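Local coordinates for probable 3-hydroxyisobutyrate dehydrogenase (Pseudomonas aeruginosa, PDB 3OBB) that catalyses the NAD-dependent oxidation of L-serine and methyl-L-serine, with low activity toward beta-hydroxyisobutyrate, and works as a homotetramer built as a dimer of dimers, at the interface of chains A and B. Residues are numbered along the deposited sequence; one frame, centred on the assembly and turned at random. Chains: chain A/B, Probable 3-hydroxyisobutyrate dehydrogenase.

The interface of chains A and B. Residues chain A 178-179, 182, 253, 263-267; chain B 189-190, 193.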
ATOM      1  N   GLN A 178     -14.119   0.541  -8.038  1.00 27.25           N
ATOM      2  CA  GLN A 178     -12.895   0.636  -7.260  1.00 27.35           C
ATOM      3  C   GLN A 178     -13.155   0.419  -5.756  1.00 27.09           C
ATOM      4  O   GLN A 178     -12.385  -0.261  -5.053  1.00 25.20           O
ATOM      5  CB  GLN A 178     -12.178   1.957  -7.492  1.00 27.58           C
ATOM      6  CG  GLN A 178     -10.826   1.992  -6.784  1.00 28.64           C
ATOM      7  CD  GLN A 178     -10.030   3.269  -7.089  1.00 31.30           C
ATOM      8  OE1 GLN A 178     -10.494   4.388  -6.822  1.00 31.33           O
ATOM      9  NE2 GLN A 178      -8.835   3.103  -7.628  1.00 31.67           N
ATOM     10  N   LEU A 179     -14.237   1.016  -5.263  1.00 27.27           N
ATOM     11  CA  LEU A 179     -14.633   0.807  -3.889  1.00 26.94           C
ATOM     12  C   LEU A 179     -14.983  -0.696  -3.632  1.00 26.57           C
ATOM     13  O   LEU A 179     -14.599  -1.257  -2.608  1.00 26.05           O
ATOM     14  CB  LEU A 179     -15.771   1.752  -3.479  1.00 26.04           C
ATOM     15  CG  LEU A 179     -16.277   1.581  -2.034  1.00 25.89           C
ATOM     16  CD1 LEU A 179     -15.145   1.679  -0.971  1.00 24.96           C
ATOM     17  CD2 LEU A 179     -17.307   2.641  -1.727  1.00 24.82           C
ATOM     18  N   VAL A 182     -11.781  -2.672  -3.188  1.00 28.18           N
ATOM     19  CA  VAL A 182     -11.251  -2.403  -1.849  1.00 25.82           C
ATOM     20  C   VAL A 182     -12.036  -3.172  -0.804  1.00 28.01           C
ATOM     21  O   VAL A 182     -11.429  -3.810   0.064  1.00 27.71           O
ATOM     22  CB  VAL A 182     -11.331  -0.908  -1.580  1.00 25.91           C
ATOM     23  CG1 VAL A 182     -11.144  -0.570  -0.092  1.00 21.76           C
ATOM     24  CG2 VAL A 182     -10.348  -0.174  -2.530  1.00 21.26           C
ATOM     25  N   ALA A 253     -10.204   3.548 -13.287  1.00 33.37           N
ATOM     26  CA  ALA A 253     -10.275   4.392 -12.110  1.00 33.39           C
ATOM     27  C   ALA A 253      -8.944   5.172 -11.900  1.00 34.77           C
ATOM     28  O   ALA A 253      -8.967   6.373 -11.590  1.00 35.11           O
ATOM     29  CB  ALA A 253     -10.668   3.567 -10.878  1.00 31.39           C
ATOM     30  N   SER A 263      -5.728  11.146  -5.008  1.00 35.14           N
ATOM     31  CA  SER A 263      -4.971  10.073  -4.381  1.00 33.91           C
ATOM     32  C   SER A 263      -5.899   8.880  -4.088  1.00 33.19           C
ATOM     33  O   SER A 263      -6.939   9.018  -3.414  1.00 31.65           O
ATOM     34  CB  SER A 263      -4.330  10.577  -3.085  1.00 33.47           C
ATOM     35  OG  SER A 263      -3.610   9.545  -2.440  1.00 33.00           O
ATOM     36  N   THR A 264      -5.512   7.713  -4.600  1.00 32.62           N
ATOM     37  CA  THR A 264      -6.285   6.475  -4.396  1.00 32.54           C
ATOM     38  C   THR A 264      -5.437   5.325  -3.808  1.00 32.26           C
ATOM     39  O   THR A 264      -5.224   4.283  -4.469  1.00 31.72           O
ATOM     40  CB  THR A 264      -6.920   6.021  -5.697  1.00 31.55           C
ATOM     41  OG1 THR A 264      -5.894   5.945  -6.707  1.00 33.39           O
ATOM     42  CG2 THR A 264      -7.985   6.995  -6.098  1.00 32.98           C
ATOM     43  N   PRO A 265      -4.966   5.497  -2.550  1.00 33.05           N
ATOM     44  CA  PRO A 265      -4.050   4.489  -2.014  1.00 32.34           C
ATOM     45  C   PRO A 265      -4.664   3.109  -1.871  1.00 31.21           C
ATOM     46  O   PRO A 265      -3.982   2.110  -2.107  1.00 30.49           O
ATOM     47  CB  PRO A 265      -3.616   5.063  -0.662  1.00 32.99           C
ATOM     48  CG  PRO A 265      -4.637   6.101  -0.307  1.00 34.08           C
ATOM     49  CD  PRO A 265      -5.204   6.608  -1.597  1.00 33.07           C
HETATM   50  N   MSE A 266      -5.940   3.032  -1.527  1.00 30.84           N
HETATM   51  CA  MSE A 266      -6.546   1.709  -1.368  1.00 31.47           C
HETATM   52  C   MSE A 266      -6.817   1.097  -2.724  1.00 30.66           C
HETATM   53  O   MSE A 266      -6.419  -0.035  -2.954  1.00 30.85           O
HETATM   54  CB  MSE A 266      -7.821   1.742  -0.494  1.00 31.60           C
HETATM   55  CG  MSE A 266      -7.710   2.654   0.696  1.00 36.24           C
HETATM   56 SE   MSE A 266      -6.389   2.042   2.043  0.80 48.29          SE
HETATM   57  CE  MSE A 266      -6.982   0.250   1.994  1.00 33.86           C
ATOM     58  N   GLY A 267      -7.484   1.844  -3.611  1.00 30.39           N
ATOM     59  CA  GLY A 267      -7.762   1.392  -5.000  1.00 29.90           C
ATOM     60  C   GLY A 267      -6.482   0.978  -5.738  1.00 30.90           C
ATOM     61  O   GLY A 267      -6.418  -0.136  -6.227  1.00 30.80           O
TER
ATOM     62  N   GLU B 189     -11.916   7.986  -0.257  1.00 27.09           N
ATOM     63  CA  GLU B 189     -11.131   8.158  -1.466  1.00 28.53           C
ATOM     64  C   GLU B 189     -12.030   8.097  -2.708  1.00 28.47           C
ATOM     65  O   GLU B 189     -11.768   8.794  -3.709  1.00 28.95           O
ATOM     66  CB  GLU B 189     -10.001   7.111  -1.530  1.00 28.14           C
ATOM     67  CG  GLU B 189     -10.304   5.876  -2.320  1.00 29.46           C
ATOM     68  CD  GLU B 189      -9.104   4.876  -2.362  1.00 29.15           C
ATOM     69  OE1 GLU B 189      -8.078   5.121  -1.681  1.00 27.16           O
ATOM     70  OE2 GLU B 189      -9.208   3.866  -3.100  1.00 28.20           O
ATOM     71  N   ALA B 190     -13.067   7.253  -2.644  1.00 27.90           N
ATOM     72  CA  ALA B 190     -14.026   7.128  -3.758  1.00 28.34           C
ATOM     73  C   ALA B 190     -14.843   8.413  -3.876  1.00 28.89           C
ATOM     74  O   ALA B 190     -14.996   8.942  -4.974  1.00 31.53           O
ATOM     75  CB  ALA B 190     -14.933   5.924  -3.557  1.00 26.38           C
ATOM     76  N   LEU B 193     -12.604  11.151  -5.319  1.00 31.05           N
ATOM     77  CA  LEU B 193     -12.376  10.903  -6.749  1.00 31.36           C
ATOM     78  C   LEU B 193     -13.605  11.353  -7.604  1.00 32.55           C
ATOM     79  O   LEU B 193     -13.463  12.079  -8.611  1.00 32.14           O
ATOM     80  CB  LEU B 193     -12.023   9.427  -6.964  1.00 30.26           C
ATOM     81  CG  LEU B 193     -11.756   8.935  -8.396  1.00 33.66           C
ATOM     82  CD1 LEU B 193     -10.663   9.800  -9.106  1.00 32.76           C
ATOM     83  CD2 LEU B 193     -11.433   7.422  -8.420  1.00 30.70           C
TER
HETATM   84  O   HOH W   1      -9.367  10.374  -4.051  1.00 27.85           O
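B:Glu189 OE2, a carboxylate oxygen, accepts a hydrogen bond from the backbone A:Gly267 N at 2.7 Å. Its partner B:Glu189 OE1 accepts one from A:Met266 N (3.0 Å, 155° at the hydrogen). Each oxygen uses its syn lone pair, on the side of its twin, so the fork faces two successive amides, its rotation is fixed, and it caps the first turn of helix 265-279. Glutamate suits this place because its two oxygens match the pair of N-H groups; the positive end of the helix dipole would be expected to favour its anionic form.

The chain is straight beyond CG; its first torsion (chi1 95°) lies off the staggered values, perhaps the price of aiming it at the helix end. A:Pro265, at the helix start, has no N-H to offer and is at home there; its ring runs past the glutamate in the opposite direction. A:Met266, a selenomethionine, lays CB and CG crosswise against the carboxylate, with CG 3.4 Å from B:Glu189 OE1. A:Thr264, compact enough to pack here, sets its CA 3.8 Å from B:Glu189 CD. A:Gly267, with no side chain, probably eases the approach of OE2.

B:Leu193 turns its CD2 methyl to A:Gln178 OE1, 3.6 Å away; the branched leucine probably suits packing beside this long, extended amide side chain (CG anti to the backbone N, chi1 -174°), which it crosses nearly at right angles. Water 1 joins A:Ser263 O and B:Glu189 O, 2.9 Å from each.

This subunit interface joins identical chains of the homotetramer. Two copies of helix 168-196 lie antiparallel here, and the B:Glu189 side chain passes from one to the N-terminal end of helix 265-279 of chain A. Two-fold symmetry repeats the arrangement; this patch's centre lies about 11 Å from the active-site residue A:Lys173.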